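Local coordinates for putative glucoamylase (Bacteroides caccae ATCC 43185, PDB 4QT9), which is a putative glucoamylase with an alpha/alpha toroid fold and probably hydrolyses glycosidic bonds in carbohydrates, at residues P48-V53 with Y57-A62; F370-F375 with Q388-I393. All coordinates share one frame; numbering follows the deposited sequence.

Overall arrangement
Counted from the N terminus, interaction 1 comes first: strand 50-52 runs out into a short connection and the chain folds back at once, so that 57-62 packs on 48-53 with three residues between them. Interaction 2 opens much later. There 370-375, a tight beta hairpin, is met again by 388-393 after twelve residues without helix or strand. The two loops follow in series and neither encloses the other. What joins them is the two-stranded antiparallel sheet of 50-52 and 389-391, where Tyr390 N lies 2.9 Å from Tyr51 O. Early loop, late hairpin and the start of helix 392-406 are thereby tied together.

Interaction 1: residues P48-V53 with Y57-A62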
ATOM      1  N   PRO A  48      -0.078 -13.158   4.579  1.00 25.72           N
ATOM      2  CA  PRO A  48      -1.176 -13.196   5.565  1.00 25.10           C
ATOM      3  C   PRO A  48      -1.460 -11.773   6.047  1.00 25.98           C
ATOM      4  O   PRO A  48      -0.551 -10.946   6.034  1.00 23.54           O
ATOM      5  CB  PRO A  48      -0.613 -14.073   6.704  1.00 27.99           C
ATOM      6  CG  PRO A  48       0.864 -13.924   6.605  1.00 32.94           C
ATOM      7  CD  PRO A  48       1.206 -13.628   5.156  1.00 28.11           C
ATOM      8  N   GLU A  49      -2.701 -11.483   6.473  1.00 22.42           N
ATOM      9  CA  GLU A  49      -3.075 -10.170   6.992  1.00 21.85           C
ATOM     10  C   GLU A  49      -2.063  -9.752   8.093  1.00 26.72           C
ATOM     11  O   GLU A  49      -1.541  -8.637   8.067  1.00 25.26           O
ATOM     12  CB  GLU A  49      -4.523 -10.217   7.546  1.00 22.93           C
ATOM     13  CG  GLU A  49      -4.999  -8.932   8.223  1.00 29.31           C
ATOM     14  CD  GLU A  49      -5.054  -7.699   7.336  1.00 49.17           C
ATOM     15  OE1 GLU A  49      -5.648  -7.768   6.235  1.00 46.26           O
ATOM     16  OE2 GLU A  49      -4.515  -6.652   7.756  1.00 41.66           O
ATOM     17  N   ARG A  50      -1.752 -10.690   9.004  1.00 22.32           N
ATOM     18  CA  ARG A  50      -0.878 -10.490  10.148  1.00 22.08           C
ATOM     19  C   ARG A  50       0.049 -11.689  10.423  1.00 27.42           C
ATOM     20  O   ARG A  50      -0.251 -12.831  10.038  1.00 26.88           O
ATOM     21  CB  ARG A  50      -1.733 -10.212  11.408  1.00 20.05           C
ATOM     22  CG  ARG A  50      -2.498 -11.416  11.992  1.00 20.60           C
ATOM     23  CD  ARG A  50      -3.641 -10.968  12.878  1.00 23.27           C
ATOM     24  NE  ARG A  50      -4.853 -10.690  12.095  1.00 32.10           N
ATOM     25  CZ  ARG A  50      -5.452  -9.508  11.966  1.00 36.12           C
ATOM     26  NH1 ARG A  50      -4.945  -8.423  12.553  1.00 22.45           N
ATOM     27  NH2 ARG A  50      -6.563  -9.400  11.257  1.00 20.74           N
ATOM     28  N   TYR A  51       1.150 -11.414  11.138  1.00 24.34           N
ATOM     29  CA  TYR A  51       2.111 -12.406  11.609  1.00 24.91           C
ATOM     30  C   TYR A  51       2.454 -12.076  13.055  1.00 24.34           C
ATOM     31  O   TYR A  51       2.938 -10.977  13.339  1.00 22.31           O
ATOM     32  CB  TYR A  51       3.373 -12.463  10.725  1.00 27.59           C
ATOM     33  CG  TYR A  51       4.246 -13.653  11.053  1.00 30.50           C
ATOM     34  CD1 TYR A  51       5.139 -13.615  12.121  1.00 33.26           C
ATOM     35  CD2 TYR A  51       4.147 -14.831  10.328  1.00 32.53           C
ATOM     36  CE1 TYR A  51       5.883 -14.732  12.480  1.00 36.32           C
ATOM     37  CE2 TYR A  51       4.891 -15.956  10.670  1.00 34.96           C
ATOM     38  CZ  TYR A  51       5.769 -15.900  11.740  1.00 48.51           C
ATOM     39  OH  TYR A  51       6.536 -17.003  12.050  1.00 54.65           O
ATOM     40  N   HIS A  52       2.133 -12.986  13.967  1.00 20.95           N
ATOM     41  CA  HIS A  52       2.385 -12.791  15.402  1.00 21.79           C
ATOM     42  C   HIS A  52       3.490 -13.731  15.853  1.00 28.16           C
ATOM     43  O   HIS A  52       3.307 -14.951  15.834  1.00 28.80           O
ATOM     44  CB  HIS A  52       1.089 -12.975  16.243  1.00 22.15           C
ATOM     45  CG  HIS A  52       0.007 -11.961  15.927  1.00 24.72           C
ATOM     46  ND1 HIS A  52      -1.226 -12.005  16.554  1.00 26.60           N
ATOM     47  CD2 HIS A  52       0.024 -10.893  15.096  1.00 25.66           C
ATOM     48  CE1 HIS A  52      -1.902 -10.965  16.102  1.00 25.63           C
ATOM     49  NE2 HIS A  52      -1.187 -10.258  15.231  1.00 25.35           N
ATOM     50  N   VAL A  53       4.658 -13.166  16.240  1.00 26.60           N
ATOM     51  CA  VAL A  53       5.824 -13.947  16.697  1.00 28.06           C
ATOM     52  C   VAL A  53       5.427 -14.829  17.910  1.00 34.79           C
ATOM     53  O   VAL A  53       5.913 -15.942  18.026  1.00 33.50           O
ATOM     54  CB  VAL A  53       7.029 -13.015  17.030  1.00 32.08           C
ATOM     55  CG1 VAL A  53       8.204 -13.795  17.626  1.00 32.03           C
ATOM     56  CG2 VAL A  53       7.475 -12.217  15.804  1.00 30.87           C
ATOM     57  N   TYR A  57      -3.245 -15.669  17.974  1.00 32.30           N
ATOM     58  CA  TYR A  57      -4.098 -15.002  17.005  1.00 31.61           C
ATOM     59  C   TYR A  57      -5.523 -14.854  17.578  1.00 36.21           C
ATOM     60  O   TYR A  57      -6.283 -15.827  17.595  1.00 34.71           O
ATOM     61  CB  TYR A  57      -4.089 -15.779  15.668  1.00 32.35           C
ATOM     62  CG  TYR A  57      -2.765 -15.696  14.942  1.00 30.87           C
ATOM     63  CD1 TYR A  57      -1.707 -16.533  15.284  1.00 30.50           C
ATOM     64  CD2 TYR A  57      -2.563 -14.766  13.921  1.00 30.53           C
ATOM     65  CE1 TYR A  57      -0.474 -16.438  14.650  1.00 30.09           C
ATOM     66  CE2 TYR A  57      -1.340 -14.682  13.253  1.00 31.18           C
ATOM     67  CZ  TYR A  57      -0.287 -15.512  13.632  1.00 37.11           C
ATOM     68  OH  TYR A  57       0.936 -15.440  12.988  1.00 32.30           O
ATOM     69  N   PRO A  58      -5.901 -13.641  18.050  1.00 34.37           N
ATOM     70  CA  PRO A  58      -7.259 -13.450  18.612  1.00 35.05           C
ATOM     71  C   PRO A  58      -8.398 -13.851  17.653  1.00 40.28           C
ATOM     72  O   PRO A  58      -9.416 -14.393  18.098  1.00 42.01           O
ATOM     73  CB  PRO A  58      -7.301 -11.952  18.909  1.00 36.68           C
ATOM     74  CG  PRO A  58      -5.862 -11.577  19.117  1.00 40.84           C
ATOM     75  CD  PRO A  58      -5.109 -12.396  18.124  1.00 35.81           C
ATOM     76  N   GLN A  59      -8.217 -13.620  16.337  1.00 34.28           N
ATOM     77  CA  GLN A  59      -9.228 -13.976  15.348  1.00 33.36           C
ATOM     78  C   GLN A  59      -8.965 -15.373  14.741  1.00 35.80           C
ATOM     79  O   GLN A  59      -9.720 -15.807  13.864  1.00 33.81           O
ATOM     80  CB  GLN A  59      -9.302 -12.909  14.249  1.00 34.28           C
ATOM     81  CG  GLN A  59      -9.827 -11.551  14.727  1.00 45.28           C
ATOM     82  CD  GLN A  59     -10.288 -10.705  13.566  1.00 71.03           C
ATOM     83  OE1 GLN A  59     -11.479 -10.411  13.407  1.00 66.26           O
ATOM     84  NE2 GLN A  59      -9.357 -10.320  12.704  1.00 70.35           N
ATOM     85  N   ASN A  60      -7.916 -16.087  15.233  1.00 31.98           N
ATOM     86  CA  ASN A  60      -7.507 -17.425  14.778  1.00 32.00           C
ATOM     87  C   ASN A  60      -7.416 -17.429  13.234  1.00 34.45           C
ATOM     88  O   ASN A  60      -7.964 -18.306  12.547  1.00 33.91           O
ATOM     89  CB  ASN A  60      -8.488 -18.475  15.314  1.00 33.86           C
ATOM     90  CG  ASN A  60      -8.057 -19.914  15.152  1.00 55.75           C
ATOM     91  OD1 ASN A  60      -6.902 -20.228  14.834  1.00 51.25           O
ATOM     92  ND2 ASN A  60      -8.990 -20.826  15.361  1.00 46.71           N
ATOM     93  N   ASP A  61      -6.706 -16.421  12.694  1.00 29.45           N
ATOM     94  CA  ASP A  61      -6.648 -16.158  11.254  1.00 28.41           C
ATOM     95  C   ASP A  61      -5.233 -16.131  10.675  1.00 32.12           C
ATOM     96  O   ASP A  61      -4.979 -15.373   9.735  1.00 31.86           O
ATOM     97  CB  ASP A  61      -7.327 -14.792  11.002  1.00 29.67           C
ATOM     98  CG  ASP A  61      -6.647 -13.575  11.647  1.00 38.99           C
ATOM     99  OD1 ASP A  61      -5.951 -13.749  12.697  1.00 39.25           O
ATOM    100  OD2 ASP A  61      -6.796 -12.454  11.105  1.00 41.53           O
ATOM    101  N   ALA A  62      -4.323 -16.955  11.200  1.00 29.15           N
ATOM    102  CA  ALA A  62      -2.941 -17.041  10.697  1.00 29.11           C
ATOM    103  C   ALA A  62      -2.883 -17.323   9.181  1.00 34.27           C
ATOM    104  O   ALA A  62      -1.958 -16.844   8.527  1.00 35.73           O
ATOM    105  CB  ALA A  62      -2.178 -18.130  11.439  1.00 29.96           C
TER
HETATM  106  O   HOH W   1      -0.014 -15.533   9.965  1.00 20.11           O
HETATM  107  O   HOH W   2      -3.526 -13.397   8.858  1.00 22.20           O
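Tyr57 lays its ring against His52 in an offset stack, centroids 4.7 Å apart and planes 9° from parallel, in a loop of the alpha/alpha toroid fold. The chain after strand 50-52 has doubled back here, its returning limb holding a type I beta turn from Tyr57 to Asn60. This is the tight side of the contact. CB of His52 sits over one face of the Tyr57 ring, CB of Ala62 covers the opposite face, and CG of Arg50 meets the rim at CE2 of Tyr57, 3.7 Å away. The phenol is pinned by a nearly straight bond from His52 N to Tyr57 OH (2.9 Å, 176°). The imidazole is fixed too, through His52 ND1 to Val56 O and His52 NE2 to Tyr320 OH.

The turn is the looser, solvent side: exposed Gln59 merely approaches the Arg50 guanidinium, with no bond between NE2 and NH2. Water 1 joins Arg50 O to Ala62 O and also bonds to Tyr57 OH, while water 2 joins Arg50 N to Asp61 O, so these backbone groups are linked through single waters. A salt bridge reaches the buried Asp61. Arg50 bends at chi3 (85°), which swings its guanidinium side-on to the carboxylate, the planes nearly coplanar. Both donors converge on the syn lone pair of a single oxygen: Arg50 NE lies 2.8 Å from Asp61 OD2, and Arg50 NH2 lies 3.1 Å from that same OD2.

Interaction 2: residues F370-F375 with Q388-I393; sequences FGPFGF and QRYLAI
The phenol of Tyr390 reaches into the beta hairpin 370-375 and bonds to its type I turn, Gly371 to Gly374. Its hydroxyl works both ways: it accepts from Phe373 N (2.9 Å to Tyr390 OH, bent to 139°) and donates to Gly374 O, 2.8 Å from Tyr390 OH. That carbonyl oxygen also takes the hairpin's own bond from Gly371 N, and the two donors approach it from opposite faces of its plane.

Tyr390 turns CG beside its backbone N, opposite the carbonyl carbon (chi1 -59°), aiming the ring at the turn. Phe373 CB comes over one face of the Tyr390 ring, a CH-pi contact, nearest to Tyr390 CZ at 3.7 Å. With CG beside its own backbone N, Phe373 carries its ring off from the phenol, the two planes 38° apart and neither stacked nor edge-to-face. The rim carries polar neighbours, with Phe375 O 3.2 Å from Tyr390 CE1. A phenylalanine in place of Tyr390 would probably keep much of the ring packing but leave Phe373 N without its acceptor and Gly374 O without its second donor.

Beyond the two segments, Phe373 meets the Tyr51 ring of strand 50-52, whose backbone pairs with Tyr390. Helix 21-37 touches Tyr390 through Tyr35 and Phe375 through Val28, while helix 341-345 also packs on Phe375.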
ATOM      1  N   PHE A 370      13.033  -4.141  16.372  1.00 30.41           N
ATOM      2  CA  PHE A 370      13.531  -4.719  15.131  1.00 30.43           C
ATOM      3  C   PHE A 370      13.591  -6.244  15.263  1.00 33.41           C
ATOM      4  O   PHE A 370      14.533  -6.781  15.840  1.00 34.02           O
ATOM      5  CB  PHE A 370      14.893  -4.105  14.740  1.00 31.89           C
ATOM      6  CG  PHE A 370      15.354  -4.469  13.341  1.00 32.36           C
ATOM      7  CD1 PHE A 370      14.635  -4.058  12.223  1.00 31.53           C
ATOM      8  CD2 PHE A 370      16.526  -5.194  13.146  1.00 35.37           C
ATOM      9  CE1 PHE A 370      15.065  -4.376  10.938  1.00 32.87           C
ATOM     10  CE2 PHE A 370      16.957  -5.519  11.853  1.00 37.96           C
ATOM     11  CZ  PHE A 370      16.222  -5.095  10.758  1.00 34.49           C
ATOM     12  N   GLY A 371      12.553  -6.916  14.781  1.00 29.20           N
ATOM     13  CA  GLY A 371      12.437  -8.369  14.890  1.00 29.32           C
ATOM     14  C   GLY A 371      12.926  -9.183  13.704  1.00 35.10           C
ATOM     15  O   GLY A 371      13.645  -8.657  12.848  1.00 33.36           O
ATOM     16  N   PRO A 372      12.541 -10.489  13.629  1.00 33.78           N
ATOM     17  CA  PRO A 372      13.038 -11.343  12.531  1.00 34.32           C
ATOM     18  C   PRO A 372      12.605 -10.909  11.127  1.00 35.06           C
ATOM     19  O   PRO A 372      13.402 -11.053  10.207  1.00 33.94           O
ATOM     20  CB  PRO A 372      12.476 -12.737  12.868  1.00 36.81           C
ATOM     21  CG  PRO A 372      11.354 -12.484  13.820  1.00 41.21           C
ATOM     22  CD  PRO A 372      11.733 -11.267  14.591  1.00 35.94           C
ATOM     23  N   PHE A 373      11.377 -10.361  10.960  1.00 31.10           N
ATOM     24  CA  PHE A 373      10.850  -9.911   9.662  1.00 29.52           C
ATOM     25  C   PHE A 373      10.853  -8.365   9.519  1.00 31.60           C
ATOM     26  O   PHE A 373      10.031  -7.805   8.792  1.00 30.69           O
ATOM     27  CB  PHE A 373       9.428 -10.466   9.427  1.00 30.73           C
ATOM     28  CG  PHE A 373       9.307 -11.972   9.335  1.00 32.42           C
ATOM     29  CD1 PHE A 373      10.421 -12.764   9.068  1.00 34.65           C
ATOM     30  CD2 PHE A 373       8.073 -12.594   9.474  1.00 34.21           C
ATOM     31  CE1 PHE A 373      10.310 -14.146   8.971  1.00 36.03           C
ATOM     32  CE2 PHE A 373       7.962 -13.979   9.376  1.00 36.89           C
ATOM     33  CZ  PHE A 373       9.082 -14.744   9.124  1.00 35.63           C
ATOM     34  N   GLY A 374      11.814  -7.721  10.178  1.00 28.33           N
ATOM     35  CA  GLY A 374      11.994  -6.275  10.182  1.00 26.86           C
ATOM     36  C   GLY A 374      11.354  -5.612  11.388  1.00 29.12           C
ATOM     37  O   GLY A 374      11.100  -6.256  12.415  1.00 28.78           O
ATOM     38  N   PHE A 375      11.105  -4.309  11.277  1.00 22.81           N
ATOM     39  CA  PHE A 375      10.484  -3.551  12.349  1.00 21.81           C
ATOM     40  C   PHE A 375       9.085  -4.038  12.629  1.00 24.63           C
ATOM     41  O   PHE A 375       8.313  -4.279  11.699  1.00 22.22           O
ATOM     42  CB  PHE A 375      10.442  -2.047  12.011  1.00 23.53           C
ATOM     43  CG  PHE A 375      11.820  -1.438  11.935  1.00 25.93           C
ATOM     44  CD1 PHE A 375      12.555  -1.198  13.093  1.00 29.35           C
ATOM     45  CD2 PHE A 375      12.414  -1.176  10.703  1.00 27.55           C
ATOM     46  CE1 PHE A 375      13.859  -0.704  13.020  1.00 30.67           C
ATOM     47  CE2 PHE A 375      13.694  -0.623  10.636  1.00 30.84           C
ATOM     48  CZ  PHE A 375      14.401  -0.375  11.795  1.00 29.84           C
ATOM     49  N   GLN A 388       5.308  -7.954  19.390  1.00 21.21           N
ATOM     50  CA  GLN A 388       6.141  -8.649  18.429  1.00 21.00           C
ATOM     51  C   GLN A 388       5.207  -9.139  17.326  1.00 25.90           C
ATOM     52  O   GLN A 388       4.983 -10.339  17.151  1.00 25.55           O
ATOM     53  CB  GLN A 388       6.945  -9.751  19.131  1.00 21.41           C
ATOM     54  CG  GLN A 388       7.765  -9.186  20.302  1.00 17.91           C
ATOM     55  CD  GLN A 388       8.894 -10.080  20.705  1.00 40.27           C
ATOM     56  OE1 GLN A 388       8.793 -11.314  20.667  1.00 33.50           O
ATOM     57  NE2 GLN A 388       9.981  -9.468  21.169  1.00 36.01           N
ATOM     58  N   ARG A 389       4.582  -8.154  16.622  1.00 23.39           N
ATOM     59  CA  ARG A 389       3.563  -8.403  15.602  1.00 22.63           C
ATOM     60  C   ARG A 389       3.812  -7.586  14.366  1.00 24.71           C
ATOM     61  O   ARG A 389       4.377  -6.488  14.423  1.00 22.00           O
ATOM     62  CB  ARG A 389       2.149  -8.108  16.161  1.00 22.01           C
ATOM     63  CG  ARG A 389       1.767  -9.072  17.305  1.00 24.22           C
ATOM     64  CD  ARG A 389       0.537  -8.676  18.077  1.00 27.13           C
ATOM     65  NE  ARG A 389       0.129  -9.773  18.953  1.00 39.20           N
ATOM     66  CZ  ARG A 389      -1.062  -9.887  19.537  1.00 50.86           C
ATOM     67  NH1 ARG A 389      -1.983  -8.942  19.377  1.00 39.27           N
ATOM     68  NH2 ARG A 389      -1.343 -10.946  20.285  1.00 29.96           N
ATOM     69  N   TYR A 390       3.430  -8.168  13.231  1.00 22.51           N
ATOM     70  CA  TYR A 390       3.523  -7.567  11.912  1.00 21.78           C
ATOM     71  C   TYR A 390       2.203  -7.567  11.198  1.00 25.98           C
ATOM     72  O   TYR A 390       1.368  -8.436  11.450  1.00 24.59           O
ATOM     73  CB  TYR A 390       4.496  -8.345  11.036  1.00 22.48           C
ATOM     74  CG  TYR A 390       5.899  -8.431  11.579  1.00 25.31           C
ATOM     75  CD1 TYR A 390       6.798  -7.378  11.412  1.00 27.45           C
ATOM     76  CD2 TYR A 390       6.352  -9.585  12.206  1.00 25.31           C
ATOM     77  CE1 TYR A 390       8.109  -7.473  11.865  1.00 28.40           C
ATOM     78  CE2 TYR A 390       7.664  -9.689  12.667  1.00 26.95           C
ATOM     79  CZ  TYR A 390       8.543  -8.633  12.477  1.00 31.60           C
ATOM     80  OH  TYR A 390       9.847  -8.731  12.880  1.00 31.08           O
ATOM     81  N   LEU A 391       2.042  -6.616  10.251  1.00 21.73           N
ATOM     82  CA  LEU A 391       0.924  -6.533   9.310  1.00 21.10           C
ATOM     83  C   LEU A 391       1.501  -6.390   7.928  1.00 24.19           C
ATOM     84  O   LEU A 391       2.366  -5.525   7.730  1.00 24.77           O
ATOM     85  CB  LEU A 391      -0.031  -5.348   9.599  1.00 20.97           C
ATOM     86  CG  LEU A 391      -0.816  -5.377  10.899  1.00 24.32           C
ATOM     87  CD1 LEU A 391      -1.488  -4.037  11.114  1.00 24.86           C
ATOM     88  CD2 LEU A 391      -1.862  -6.498  10.881  1.00 19.60           C
ATOM     89  N   ALA A 392       1.022  -7.197   6.966  1.00 18.29           N
ATOM     90  CA  ALA A 392       1.442  -7.125   5.562  1.00 18.87           C
ATOM     91  C   ALA A 392       1.393  -5.699   5.001  1.00 23.04           C
ATOM     92  O   ALA A 392       2.355  -5.280   4.359  1.00 22.45           O
ATOM     93  CB  ALA A 392       0.565  -8.047   4.689  1.00 18.45           C
ATOM     94  N   ILE A 393       0.306  -4.954   5.261  1.00 20.97           N
ATOM     95  CA  ILE A 393       0.120  -3.576   4.731  1.00 20.75           C
ATOM     96  C   ILE A 393       1.102  -2.559   5.355  1.00 27.02           C
ATOM     97  O   ILE A 393       1.254  -1.466   4.826  1.00 28.50           O
ATOM     98  CB  ILE A 393      -1.356  -3.074   4.823  1.00 23.12           C
ATOM     99  CG1 ILE A 393      -1.890  -3.005   6.272  1.00 22.05           C
ATOM    100  CG2 ILE A 393      -2.294  -3.895   3.892  1.00 23.84           C
ATOM    101  CD1 ILE A 393      -3.326  -2.392   6.382  1.00 20.31           C
TER